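Local coordinates for ileal bile acid-binding protein (Danio rerio, PDB 3ELZ) that binds bile acids, probably ferrying them through the cytoplasm as a small intracellular lipid-binding protein of the fatty-acid binding protein family, at residues E16-F21 with D30-G35; K23-P28 with S116-A121; G48-W53 with K66-K71. All coordinates share one frame; numbering follows the deposited sequence.

Contact 1. Residues E16-F21 with D30-G35. With CHD (cholic acid), chain E; CHD (cholic acid), chain F.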
loop_
_atom_site.group_PDB
_atom_site.type_symbol
_atom_site.label_atom_id
_atom_site.label_comp_id
_atom_site.label_asym_id
_atom_site.label_seq_id
_atom_site.Cartn_x
_atom_site.Cartn_y
_atom_site.Cartn_z
ATOM N N GLU A 16 2.528 -11.416 -4.471
ATOM C CA GLU A 16 2.941 -12.651 -3.826
ATOM C C GLU A 16 2.389 -12.656 -2.411
ATOM O O GLU A 16 2.486 -11.651 -1.712
ATOM C CB GLU A 16 4.479 -12.760 -3.793
ATOM C CG GLU A 16 5.208 -12.349 -5.086
ATOM C CD GLU A 16 4.976 -13.313 -6.220
ATOM O OE1 GLU A 16 4.324 -14.356 -5.989
ATOM O OE2 GLU A 16 5.447 -13.041 -7.348
ATOM N N GLY A 17 1.825 -13.788 -1.989
ATOM C CA GLY A 17 1.234 -13.926 -0.654
ATOM C C GLY A 17 -0.170 -13.338 -0.562
ATOM O O GLY A 17 -0.684 -13.109 0.533
ATOM N N TYR A 18 -0.784 -13.100 -1.715
ATOM C CA TYR A 18 -2.079 -12.424 -1.812
ATOM C C TYR A 18 -3.203 -13.190 -1.092
ATOM O O TYR A 18 -3.969 -12.606 -0.324
ATOM C CB TYR A 18 -2.432 -12.169 -3.290
ATOM C CG TYR A 18 -3.829 -11.612 -3.524
ATOM C CD1 TYR A 18 -4.105 -10.255 -3.329
ATOM C CD2 TYR A 18 -4.865 -12.442 -3.927
ATOM C CE1 TYR A 18 -5.388 -9.739 -3.537
ATOM C CE2 TYR A 18 -6.141 -11.943 -4.142
ATOM C CZ TYR A 18 -6.399 -10.595 -3.941
ATOM O OH TYR A 18 -7.661 -10.118 -4.152
ATOM N N GLU A 19 -3.274 -14.495 -1.341
ATOM C CA GLU A 19 -4.327 -15.368 -0.819
ATOM C C GLU A 19 -4.280 -15.548 0.709
ATOM O O GLU A 19 -5.301 -15.372 1.375
ATOM C CB GLU A 19 -4.268 -16.745 -1.503
ATOM C CG GLU A 19 -3.245 -16.845 -2.640
ATOM C CD GLU A 19 -3.868 -16.740 -3.996
ATOM O OE1 GLU A 19 -4.996 -17.238 -4.154
ATOM O OE2 GLU A 19 -3.233 -16.175 -4.913
ATOM N N PRO A 20 -3.107 -15.934 1.268
ATOM C CA PRO A 20 -2.972 -16.023 2.726
ATOM C C PRO A 20 -3.193 -14.704 3.465
ATOM O O PRO A 20 -3.773 -14.702 4.546
ATOM C CB PRO A 20 -1.522 -16.495 2.911
ATOM C CG PRO A 20 -1.180 -17.178 1.646
ATOM C CD PRO A 20 -1.868 -16.368 0.596
ATOM N N PHE A 21 -2.721 -13.599 2.894
ATOM C CA PHE A 21 -2.913 -12.277 3.491
ATOM C C PHE A 21 -4.402 -11.921 3.554
ATOM O O PHE A 21 -4.892 -11.479 4.604
ATOM C CB PHE A 21 -2.110 -11.222 2.722
ATOM C CG PHE A 21 -2.160 -9.842 3.321
ATOM C CD1 PHE A 21 -1.208 -9.438 4.249
ATOM C CD2 PHE A 21 -3.147 -8.928 2.933
ATOM C CE1 PHE A 21 -1.244 -8.152 4.795
ATOM C CE2 PHE A 21 -3.191 -7.643 3.475
ATOM C CZ PHE A 21 -2.236 -7.256 4.410
ATOM N N ASP A 30 -14.433 -16.243 -2.379
ATOM C CA ASP A 30 -14.913 -15.821 -3.697
ATOM C C ASP A 30 -14.449 -14.412 -4.067
ATOM O O ASP A 30 -14.211 -14.125 -5.242
ATOM C CB ASP A 30 -16.440 -15.947 -3.793
ATOM C CG ASP A 30 -16.914 -17.397 -3.769
ATOM O OD1 ASP A 30 -16.164 -18.271 -3.278
ATOM O OD2 ASP A 30 -18.042 -17.670 -4.242
ATOM N N VAL A 31 -14.307 -13.545 -3.063
ATOM C CA VAL A 31 -13.812 -12.177 -3.272
ATOM C C VAL A 31 -12.308 -12.173 -3.567
ATOM O O VAL A 31 -11.843 -11.421 -4.435
ATOM C CB VAL A 31 -14.166 -11.239 -2.082
ATOM C CG1 VAL A 31 -13.642 -9.830 -2.314
ATOM C CG2 VAL A 31 -15.676 -11.195 -1.868
ATOM N N ILE A 32 -11.555 -13.013 -2.853
ATOM C CA ILE A 32 -10.128 -13.212 -3.135
ATOM C C ILE A 32 -9.910 -13.572 -4.610
ATOM O O ILE A 32 -9.130 -12.920 -5.302
ATOM C CB ILE A 32 -9.481 -14.300 -2.220
ATOM C CG1 ILE A 32 -9.609 -13.922 -0.739
ATOM C CG2 ILE A 32 -8.020 -14.515 -2.594
ATOM C CD1 ILE A 32 -9.235 -15.034 0.233
ATOM N N ALA A 33 -10.617 -14.598 -5.082
ATOM C CA ALA A 33 -10.505 -15.046 -6.472
ATOM C C ALA A 33 -10.887 -13.945 -7.465
ATOM O O ALA A 33 -10.267 -13.811 -8.521
ATOM C CB ALA A 33 -11.342 -16.289 -6.698
ATOM N N LYS A 34 -11.889 -13.146 -7.100
ATOM C CA LYS A 34 -12.379 -12.045 -7.931
ATOM C C LYS A 34 -11.354 -10.907 -8.062
ATOM O O LYS A 34 -11.466 -10.064 -8.955
ATOM C CB LYS A 34 -13.693 -11.510 -7.347
ATOM C CG LYS A 34 -14.844 -11.328 -8.349
ATOM C CD LYS A 34 -14.918 -9.906 -8.908
ATOM C CE LYS A 34 -16.343 -9.532 -9.326
ATOM N NZ LYS A 34 -16.913 -10.378 -10.426
ATOM N N GLY A 35 -10.357 -10.890 -7.178
ATOM C CA GLY A 35 -9.380 -9.806 -7.143
ATOM C C GLY A 35 -7.915 -10.148 -7.371
ATOM O O GLY A 35 -7.068 -9.251 -7.352
HETATM C C1 CHD E . -6.364 -6.523 0.515
HETATM C C2 CHD E . -5.002 -6.702 -0.171
HETATM C C3 CHD E . -4.131 -5.463 0.061
HETATM O O3 CHD E . -2.893 -5.638 -0.601
HETATM C C4 CHD E . -4.828 -4.239 -0.541
HETATM C C5 CHD E . -6.214 -4.025 0.130
HETATM C C6 CHD E . -6.896 -2.722 -0.414
HETATM C C7 CHD E . -7.478 -2.899 -1.834
HETATM O O7 CHD E . -6.430 -2.892 -2.842
HETATM C C8 CHD E . -8.391 -4.153 -1.923
HETATM C C9 CHD E . -7.699 -5.444 -1.394
HETATM C C10 CHD E . -7.142 -5.276 0.058
HETATM C C11 CHD E . -8.568 -6.720 -1.570
HETATM C C12 CHD E . -9.203 -6.835 -2.977
HETATM O O12 CHD E . -8.187 -7.194 -3.932
HETATM C C13 CHD E . -9.942 -5.544 -3.401
HETATM C C14 CHD E . -8.949 -4.387 -3.348
HETATM C C15 CHD E . -9.762 -3.248 -3.973
HETATM C C16 CHD E . -10.361 -3.937 -5.206
HETATM C C17 CHD E . -10.243 -5.458 -4.932
HETATM C C18 CHD E . -11.196 -5.298 -2.517
HETATM C C19 CHD E . -8.288 -5.063 1.056
HETATM C C20 CHD E . -11.486 -6.220 -5.461
HETATM C C21 CHD E . -11.527 -7.706 -5.048
HETATM C C22 CHD E . -11.559 -6.099 -6.987
HETATM C C23 CHD E . -13.003 -6.016 -7.461
HETATM O O25 CHD E . -14.250 -5.681 -9.453
HETATM C C24 CHD E . -13.120 -5.965 -8.988
HETATM O O26 CHD E . -12.087 -6.207 -9.655
HETATM C C1 CHD F . -13.987 -0.695 -4.505
HETATM C C2 CHD F . -15.089 0.046 -5.299
HETATM C C3 CHD F . -15.784 1.085 -4.414
HETATM O O3 CHD F . -16.806 1.752 -5.158
HETATM C C4 CHD F . -16.420 0.386 -3.218
HETATM C C5 CHD F . -15.377 -0.431 -2.403
HETATM C C6 CHD F . -16.104 -1.089 -1.199
HETATM C C7 CHD F . -16.924 -2.323 -1.620
HETATM O O7 CHD F . -18.033 -1.887 -2.410
HETATM C C8 CHD F . -16.078 -3.349 -2.411
HETATM C C9 CHD F . -15.382 -2.693 -3.646
HETATM C C10 CHD F . -14.516 -1.438 -3.256
HETATM C C11 CHD F . -14.633 -3.732 -4.544
HETATM C C12 CHD F . -15.472 -5.008 -4.838
HETATM O O12 CHD F . -16.534 -4.689 -5.737
HETATM C C13 CHD F . -16.047 -5.656 -3.558
HETATM C C14 CHD F . -16.904 -4.592 -2.853
HETATM C C15 CHD F . -17.575 -5.395 -1.737
HETATM C C16 CHD F . -17.985 -6.682 -2.476
HETATM C C17 CHD F . -17.191 -6.692 -3.815
HETATM C C18 CHD F . -14.915 -6.235 -2.665
HETATM C C19 CHD F . -13.286 -1.851 -2.411
HETATM C C20 CHD F . -16.805 -8.153 -4.199
HETATM C C21 CHD F . -16.057 -8.277 -5.537
HETATM C C22 CHD F . -18.080 -9.023 -4.156
HETATM C C23 CHD F . -18.015 -10.318 -4.964
HETATM O O25 CHD F . -19.188 -9.919 -6.990
HETATM C C24 CHD F . -19.256 -10.445 -5.856
HETATM O O26 CHD F . -20.242 -11.056 -5.383
#
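Tyr18 and Ile32 carry the meeting of the two short helices that form the lid of this fatty-acid binding protein, and they exemplify how one aromatic residue can serve both packing and ligand recognition. The tyrosine ring is thrust at the second helix because its CG lies anti to the backbone N (chi1 173°). Its CE2 corner meets the CG2 branch of Ile32 at 3.5 Å, the two side chains running alongside one another with opposite headings. The other branch of Ile32 ends in CD1, which reaches back to the first helix and lies 4.1 Å from Glu19 O.

At the phenol end the contact turns polar. Tyr18 OH makes a hydrogen bond of 3.0 Å with O12 of one cholic acid. Ile32 O also lies at the ring edge, near its plane, where Tyr18 OH is 3.4 Å from it; any hydrogen bond there is weak. The same carbonyl already receives the backbone N-H of Gly35. That glycine is packed against the phenol, with Gly35 C 3.2 Å from Tyr18 OH, and its CA touches methyl C21 of the same steroid at 3.7 Å. One turn earlier, Val31 directs CG1 to C18 of a second cholic acid, 3.8 Å away, so the second helix touches two ligands.

Glu19 OE1 forms a salt bridge with Arg36, the residue after Gly35. Deeper in, Tyr18 and Phe21 rest on Leu127 of strand 124-133, Phe21 also reaches Ser116 and Ala118 of strand 111-119, and Ile32 packs on Cys22 and Lys23 of helix 18-24, setting the helical pair against the barrel rim.

Contact 2. Residues K23-P28 with S116-A121. With CHD (cholic acid), chain E; CHD (cholic acid), chain H.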
loop_
_atom_site.group_PDB
_atom_site.type_symbol
_atom_site.label_atom_id
_atom_site.label_comp_id
_atom_site.label_asym_id
_atom_site.label_seq_id
_atom_site.Cartn_x
_atom_site.Cartn_y
_atom_site.Cartn_z
ATOM N N LYS A 23 -7.039 -13.982 3.398
ATOM C CA LYS A 23 -7.688 -14.873 4.362
ATOM C C LYS A 23 -7.524 -14.355 5.790
ATOM O O LYS A 23 -8.507 -14.204 6.514
ATOM C CB LYS A 23 -7.156 -16.312 4.262
ATOM C CG LYS A 23 -7.533 -17.032 2.980
ATOM C CD LYS A 23 -7.831 -18.494 3.239
ATOM C CE LYS A 23 -8.502 -19.127 2.037
ATOM N NZ LYS A 23 -9.391 -20.262 2.431
ATOM N N LEU A 24 -6.285 -14.059 6.173
ATOM C CA LEU A 24 -5.979 -13.596 7.523
ATOM C C LEU A 24 -6.823 -12.386 7.928
ATOM O O LEU A 24 -7.379 -12.362 9.025
ATOM C CB LEU A 24 -4.475 -13.318 7.683
ATOM C CG LEU A 24 -3.955 -13.085 9.107
ATOM C CD1 LEU A 24 -2.672 -13.849 9.392
ATOM C CD2 LEU A 24 -3.761 -11.608 9.345
ATOM N N ILE A 25 -6.938 -11.406 7.031
ATOM C CA ILE A 25 -7.683 -10.175 7.313
ATOM C C ILE A 25 -9.205 -10.299 7.090
ATOM O O ILE A 25 -9.938 -9.306 7.138
ATOM C CB ILE A 25 -7.064 -8.934 6.595
ATOM C CG1 ILE A 25 -7.297 -8.985 5.077
ATOM C CG2 ILE A 25 -5.568 -8.810 6.953
ATOM C CD1 ILE A 25 -6.815 -7.739 4.324
ATOM N N GLY A 26 -9.669 -11.527 6.864
ATOM C CA GLY A 26 -11.106 -11.819 6.830
ATOM C C GLY A 26 -11.847 -11.489 5.543
ATOM O O GLY A 26 -13.053 -11.237 5.569
ATOM N N ILE A 27 -11.130 -11.469 4.420
ATOM C CA ILE A 27 -11.763 -11.387 3.103
ATOM C C ILE A 27 -12.143 -12.806 2.672
ATOM O O ILE A 27 -11.295 -13.701 2.699
ATOM C CB ILE A 27 -10.835 -10.719 2.053
ATOM C CG1 ILE A 27 -10.547 -9.264 2.446
ATOM C CG2 ILE A 27 -11.450 -10.798 0.652
ATOM C CD1 ILE A 27 -9.576 -8.543 1.543
ATOM N N PRO A 28 -13.424 -13.019 2.286
ATOM C CA PRO A 28 -13.900 -14.357 1.933
ATOM C C PRO A 28 -13.371 -14.855 0.587
ATOM O O PRO A 28 -12.950 -14.052 -0.252
ATOM C CB PRO A 28 -15.423 -14.191 1.898
ATOM C CG PRO A 28 -15.641 -12.775 1.570
ATOM C CD PRO A 28 -14.496 -12.010 2.168
ATOM N N SER A 116 3.268 -5.633 2.951
ATOM C CA SER A 116 2.326 -5.551 4.066
ATOM C C SER A 116 2.402 -6.782 4.963
ATOM O O SER A 116 2.468 -7.904 4.487
ATOM C CB SER A 116 0.888 -5.387 3.564
ATOM O OG SER A 116 0.758 -4.215 2.777
ATOM N N THR A 117 2.364 -6.546 6.268
ATOM C CA THR A 117 2.388 -7.604 7.252
ATOM C C THR A 117 1.223 -7.381 8.214
ATOM O O THR A 117 1.156 -6.355 8.878
ATOM C CB THR A 117 3.749 -7.635 7.990
ATOM O OG1 THR A 117 4.798 -7.650 7.021
ATOM C CG2 THR A 117 3.880 -8.868 8.861
ATOM N N ALA A 118 0.297 -8.333 8.248
ATOM C CA ALA A 118 -0.834 -8.302 9.181
ATOM C C ALA A 118 -0.804 -9.496 10.130
ATOM O O ALA A 118 -0.453 -10.607 9.728
ATOM C CB ALA A 118 -2.145 -8.265 8.428
ATOM N N SER A 119 -1.174 -9.260 11.387
ATOM C CA SER A 119 -1.229 -10.320 12.395
ATOM C C SER A 119 -2.674 -10.695 12.709
ATOM O O SER A 119 -3.576 -9.864 12.594
ATOM C CB SER A 119 -0.516 -9.897 13.686
ATOM O OG SER A 119 0.637 -9.103 13.419
ATOM N N GLY A 120 -2.878 -11.949 13.109
ATOM C CA GLY A 120 -4.184 -12.455 13.537
ATOM C C GLY A 120 -4.065 -13.663 14.457
ATOM O O GLY A 120 -2.990 -13.940 15.005
ATOM N N ALA A 121 -5.179 -14.375 14.631
ATOM C CA ALA A 121 -5.220 -15.585 15.462
ATOM C C ALA A 121 -4.610 -16.775 14.717
ATOM O O ALA A 121 -4.107 -17.720 15.332
ATOM C CB ALA A 121 -6.651 -15.894 15.877
HETATM C C1 CHD E . -6.364 -6.523 0.515
HETATM C C2 CHD E . -5.002 -6.702 -0.171
HETATM C C3 CHD E . -4.131 -5.463 0.061
HETATM O O3 CHD E . -2.893 -5.638 -0.601
HETATM C C4 CHD E . -4.828 -4.239 -0.541
HETATM C C5 CHD E . -6.214 -4.025 0.130
HETATM C C6 CHD E . -6.896 -2.722 -0.414
HETATM C C7 CHD E . -7.478 -2.899 -1.834
HETATM O O7 CHD E . -6.430 -2.892 -2.842
HETATM C C8 CHD E . -8.391 -4.153 -1.923
HETATM C C9 CHD E . -7.699 -5.444 -1.394
HETATM C C10 CHD E . -7.142 -5.276 0.058
HETATM C C11 CHD E . -8.568 -6.720 -1.570
HETATM C C12 CHD E . -9.203 -6.835 -2.977
HETATM O O12 CHD E . -8.187 -7.194 -3.932
HETATM C C13 CHD E . -9.942 -5.544 -3.401
HETATM C C14 CHD E . -8.949 -4.387 -3.348
HETATM C C15 CHD E . -9.762 -3.248 -3.973
HETATM C C16 CHD E . -10.361 -3.937 -5.206
HETATM C C17 CHD E . -10.243 -5.458 -4.932
HETATM C C18 CHD E . -11.196 -5.298 -2.517
HETATM C C19 CHD E . -8.288 -5.063 1.056
HETATM C C20 CHD E . -11.486 -6.220 -5.461
HETATM C C21 CHD E . -11.527 -7.706 -5.048
HETATM C C22 CHD E . -11.559 -6.099 -6.987
HETATM C C23 CHD E . -13.003 -6.016 -7.461
HETATM O O25 CHD E . -14.250 -5.681 -9.453
HETATM C C24 CHD E . -13.120 -5.965 -8.988
HETATM O O26 CHD E . -12.087 -6.207 -9.655
HETATM C C1 CHD H . -17.050 -9.553 3.798
HETATM C C2 CHD H . -17.628 -9.170 5.173
HETATM C C3 CHD H . -19.062 -8.654 5.043
HETATM O O3 CHD H . -19.539 -8.261 6.329
HETATM C C4 CHD H . -19.100 -7.437 4.112
HETATM C C5 CHD H . -18.507 -7.773 2.721
HETATM C C6 CHD H . -18.624 -6.527 1.806
HETATM C C7 CHD H . -17.526 -5.474 2.058
HETATM O O7 CHD H . -17.826 -4.728 3.254
HETATM C C8 CHD H . -16.107 -6.096 2.120
HETATM C C9 CHD H . -16.038 -7.289 3.121
HETATM C C10 CHD H . -17.071 -8.402 2.764
HETATM C C11 CHD H . -14.604 -7.848 3.349
HETATM C C12 CHD H . -13.593 -6.725 3.656
HETATM O O12 CHD H . -13.871 -6.174 4.955
HETATM C C13 CHD H . -13.611 -5.618 2.563
HETATM C C14 CHD H . -15.037 -5.040 2.462
HETATM C C15 CHD H . -14.888 -3.862 1.478
HETATM C C16 CHD H . -13.499 -3.313 1.864
HETATM C C17 CHD H . -13.017 -4.263 2.993
HETATM C C18 CHD H . -13.034 -6.131 1.213
HETATM C C19 CHD H . -16.764 -9.028 1.387
HETATM C C20 CHD H . -11.509 -4.120 3.304
HETATM C C21 CHD H . -10.773 -5.372 3.816
HETATM C C22 CHD H . -11.443 -3.045 4.388
HETATM C C23 CHD H . -10.279 -2.115 4.164
HETATM O O25 CHD H . -11.489 -0.145 4.691
HETATM C C24 CHD H . -10.773 -0.720 3.849
HETATM O O26 CHD H . -10.415 -0.247 2.759
#
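Leu24, at the end of the first lid helix, packs on Ala118 of a strand of the beta-barrel; just after Leu24 the helix closes in a Schellman motif. Gly26 is its C-prime residue, with positive phi: Gly26 N bonds to Lys23 O and Ile27 N to Cys22 O, and the turn leads the chain toward the second helix.

Across the two segments the contact is made by van der Waals packing. The CD2 branch of Leu24 comes within 3.8 Å of Ala118 CB, and it also lies over the peptide backbone, 3.7 Å from Ser119 C. The next residue, Ile25, offers CG2 to the same methyl group, also at 3.8 Å. Its CG1 lies between the backbone N and the carbonyl carbon (chi1 71°), which sends CD1 to the cholic acid that Tyr18 binds, 4.0 Å from its C1.

Ligand packing continues beyond the turn. Ile27 CD1 is 3.7 Å from methyl C19 of that steroid, and Pro28 CD touches C19 of a further cholic acid. Lys23 NZ forms a salt bridge with Asp29 OD1. Where helix and strand meet, Leu24 CD2 stands 3.5 Å from Ala118 O.

Contact 3. Residues G48-W53 with K66-K71. With CHD (cholic acid), chain D.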
loop_
_atom_site.group_PDB
_atom_site.type_symbol
_atom_site.label_atom_id
_atom_site.label_comp_id
_atom_site.label_asym_id
_atom_site.label_seq_id
_atom_site.Cartn_x
_atom_site.Cartn_y
_atom_site.Cartn_z
ATOM N N GLY A 48 9.874 16.422 -1.030
ATOM C CA GLY A 48 10.664 16.399 0.199
ATOM C C GLY A 48 10.143 15.402 1.216
ATOM O O GLY A 48 10.457 14.209 1.149
ATOM N N ASP A 49 9.356 15.900 2.168
ATOM C CA ASP A 49 8.737 15.065 3.200
ATOM C C ASP A 49 7.237 14.909 2.941
ATOM O O ASP A 49 6.580 14.051 3.530
ATOM C CB ASP A 49 8.985 15.646 4.602
ATOM C CG ASP A 49 10.292 15.146 5.243
ATOM O OD1 ASP A 49 10.617 15.619 6.355
ATOM O OD2 ASP A 49 10.987 14.281 4.660
ATOM N N ASP A 50 6.708 15.737 2.046
ATOM C CA ASP A 50 5.304 15.682 1.687
ATOM C C ASP A 50 5.063 14.698 0.548
ATOM O O ASP A 50 5.757 14.726 -0.472
ATOM C CB ASP A 50 4.778 17.076 1.321
ATOM C CG ASP A 50 3.297 17.065 0.955
ATOM O OD1 ASP A 50 2.972 17.366 -0.215
ATOM O OD2 ASP A 50 2.457 16.732 1.828
ATOM N N PHE A 51 4.074 13.829 0.742
ATOM C CA PHE A 51 3.652 12.868 -0.277
ATOM C C PHE A 51 2.166 12.993 -0.572
ATOM O O PHE A 51 1.363 13.147 0.346
ATOM C CB PHE A 51 3.932 11.434 0.182
ATOM C CG PHE A 51 5.381 11.047 0.139
ATOM C CD1 PHE A 51 6.245 11.400 1.177
ATOM C CD2 PHE A 51 5.883 10.305 -0.931
ATOM C CE1 PHE A 51 7.595 11.032 1.143
ATOM C CE2 PHE A 51 7.231 9.936 -0.971
ATOM C CZ PHE A 51 8.082 10.303 0.069
ATOM N N THR A 52 1.821 12.926 -1.854
ATOM C CA THR A 52 0.443 12.726 -2.297
ATOM C C THR A 52 0.404 11.375 -3.011
ATOM O O THR A 52 1.199 11.117 -3.914
ATOM C CB THR A 52 -0.051 13.857 -3.219
ATOM O OG1 THR A 52 0.314 15.125 -2.660
ATOM C CG2 THR A 52 -1.571 13.796 -3.385
ATOM N N TRP A 53 -0.515 10.512 -2.585
ATOM C CA TRP A 53 -0.475 9.089 -2.935
ATOM C C TRP A 53 -1.867 8.656 -3.388
ATOM O O TRP A 53 -2.798 8.558 -2.593
ATOM C CB TRP A 53 -0.007 8.279 -1.722
ATOM C CG TRP A 53 0.581 6.915 -2.025
ATOM C CD1 TRP A 53 -0.102 5.780 -2.381
ATOM C CD2 TRP A 53 1.965 6.543 -1.961
ATOM N NE1 TRP A 53 0.772 4.732 -2.552
ATOM C CE2 TRP A 53 2.047 5.169 -2.301
ATOM C CE3 TRP A 53 3.146 7.235 -1.656
ATOM C CZ2 TRP A 53 3.265 4.476 -2.347
ATOM C CZ3 TRP A 53 4.355 6.546 -1.705
ATOM C CH2 TRP A 53 4.403 5.177 -2.043
ATOM N N LYS A 66 -2.591 11.861 1.744
ATOM C CA LYS A 66 -1.669 12.983 1.837
ATOM C C LYS A 66 -1.028 12.979 3.195
ATOM O O LYS A 66 -1.724 13.000 4.210
ATOM C CB LYS A 66 -2.380 14.322 1.612
ATOM C CG LYS A 66 -2.311 14.802 0.190
ATOM C CD LYS A 66 -2.181 16.325 0.107
ATOM C CE LYS A 66 -0.790 16.794 0.535
ATOM N NZ LYS A 66 0.304 15.908 0.016
ATOM N N PHE A 67 0.299 12.957 3.214
ATOM C CA PHE A 67 1.029 12.869 4.462
ATOM C C PHE A 67 2.420 13.483 4.384
ATOM O O PHE A 67 3.021 13.597 3.307
ATOM C CB PHE A 67 1.107 11.403 4.939
ATOM C CG PHE A 67 1.864 10.493 4.004
ATOM C CD1 PHE A 67 1.208 9.845 2.956
ATOM C CD2 PHE A 67 3.227 10.287 4.168
ATOM C CE1 PHE A 67 1.911 9.008 2.081
ATOM C CE2 PHE A 67 3.934 9.444 3.300
ATOM C CZ PHE A 67 3.270 8.804 2.261
ATOM N N ILE A 68 2.905 13.878 5.555
ATOM C CA ILE A 68 4.254 14.376 5.756
ATOM C C ILE A 68 4.924 13.352 6.652
ATOM O O ILE A 68 4.341 12.901 7.642
ATOM C CB ILE A 68 4.258 15.798 6.406
ATOM C CG1 ILE A 68 3.719 16.848 5.431
ATOM C CG2 ILE A 68 5.664 16.226 6.865
ATOM C CD1 ILE A 68 2.221 16.919 5.359
ATOM N N VAL A 69 6.129 12.957 6.263
ATOM C CA VAL A 69 6.957 12.038 7.024
ATOM C C VAL A 69 7.149 12.548 8.449
ATOM O O VAL A 69 7.598 13.669 8.649
ATOM C CB VAL A 69 8.347 11.866 6.347
ATOM C CG1 VAL A 69 9.305 11.074 7.247
ATOM C CG2 VAL A 69 8.199 11.195 4.996
ATOM N N GLY A 70 6.788 11.715 9.425
ATOM C CA GLY A 70 7.086 11.970 10.830
ATOM C C GLY A 70 6.071 12.831 11.547
ATOM O O GLY A 70 6.240 13.148 12.714
ATOM N N LYS A 71 5.020 13.216 10.840
ATOM C CA LYS A 71 3.970 14.060 11.397
ATOM C C LYS A 71 2.655 13.305 11.330
ATOM O O LYS A 71 2.405 12.581 10.362
ATOM C CB LYS A 71 3.867 15.377 10.618
ATOM C CG LYS A 71 5.148 16.230 10.624
ATOM C CD LYS A 71 5.653 16.502 12.043
ATOM C CE LYS A 71 7.039 17.146 12.043
ATOM N NZ LYS A 71 7.702 17.017 13.375
HETATM C C1 CHD D . 1.928 4.905 4.780
HETATM C C2 CHD D . 2.877 3.711 4.573
HETATM C C3 CHD D . 3.639 3.824 3.256
HETATM O O3 CHD D . 4.372 2.614 3.081
HETATM C C4 CHD D . 2.702 4.048 2.049
HETATM C C5 CHD D . 1.649 5.171 2.292
HETATM C C6 CHD D . 0.694 5.261 1.075
HETATM C C7 CHD D . -0.469 4.241 1.088
HETATM O O7 CHD D . -0.022 2.979 0.590
HETATM C C8 CHD D . -1.146 4.075 2.471
HETATM C C9 CHD D . -0.113 3.908 3.624
HETATM C C10 CHD D . 0.894 5.086 3.667
HETATM C C11 CHD D . -0.765 3.619 5.017
HETATM C C12 CHD D . -1.811 2.491 4.968
HETATM O O12 CHD D . -1.160 1.231 4.790
HETATM C C13 CHD D . -2.850 2.721 3.853
HETATM C C14 CHD D . -2.109 2.886 2.496
HETATM C C15 CHD D . -3.259 2.910 1.483
HETATM C C16 CHD D . -4.202 1.823 2.033
HETATM C C17 CHD D . -3.637 1.455 3.448
HETATM C C18 CHD D . -3.776 3.916 4.221
HETATM C C19 CHD D . 0.139 6.414 3.938
HETATM C C20 CHD D . -4.747 0.959 4.414
HETATM C C21 CHD D . -4.339 0.685 5.880
HETATM C C22 CHD D . -5.384 -0.288 3.833
HETATM C C23 CHD D . -6.869 0.052 3.731
HETATM O O25 CHD D . -7.981 -1.387 2.308
HETATM C C24 CHD D . -7.383 -0.298 2.355
HETATM O O26 CHD D . -7.173 0.515 1.407
#
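The face of the Phe67 ring receives CB of Phe51 at the apolar centre of this beta-hairpin contact, a CH-pi contact with 3.7 Å from Phe51 CB to the Phe67 centroid. The two residues form an antiparallel hydrogen-bonded pair. Their rings are nearly parallel, at 8°, but slid apart, with centroids 5.2 Å from each other. Phe67 takes chi1 63°, its CG between backbone N and carbonyl carbon, which lays the ring across toward the neighbouring strand. Trp53 CE3 meets its edge, while Val69 CG2 approaches Phe51 CE1. Cholic acid lies on this side, its C6 over one face of Trp53 and its C19 3.6 Å from Phe67 CE1.

The backbones are joined by Phe51 N to Phe67 O, Phe67 N to Phe51 O and, at the turn, Val69 N to Asp49 O.

On the outer face, with Asp50 and Thr52, the bent chain of Lys66 carries NZ to Asp50 OD2 at 2.9 Å, a salt bridge on the syn side, and to Thr52 OG1 at 2.8 Å. NZ also reaches Phe51 O, from above the carbonyl plane.

Phe51 O thus accepts from two donors, Lys66 NZ and Phe67 N. Together the bonds of NZ hold the ammonium group fixed across the two strands, and the Asp50 carboxylate probably stabilises its charge.

In the fold
From the N terminus, the chain leaves strand 8-16, enters helix 18-24 and, after a short link, helix 29-35, where contact 1 closes the first loop. Contact 2 opens from the end of helix 18-24 before that loop closes, so the two cross; it closes only at strand 111-119, 88 residues on, tying the helical lid to the late part of the barrel. Contact 3 closes the hairpin of strands 50-57 and 61-68 within that long span and is therefore nested inside contact 2. Contacts 1 and 2 touch and share one cholic acid, whereas contact 3 lies on the opposite side of the chain's centre, its centre about 29 Å from that of contact 1.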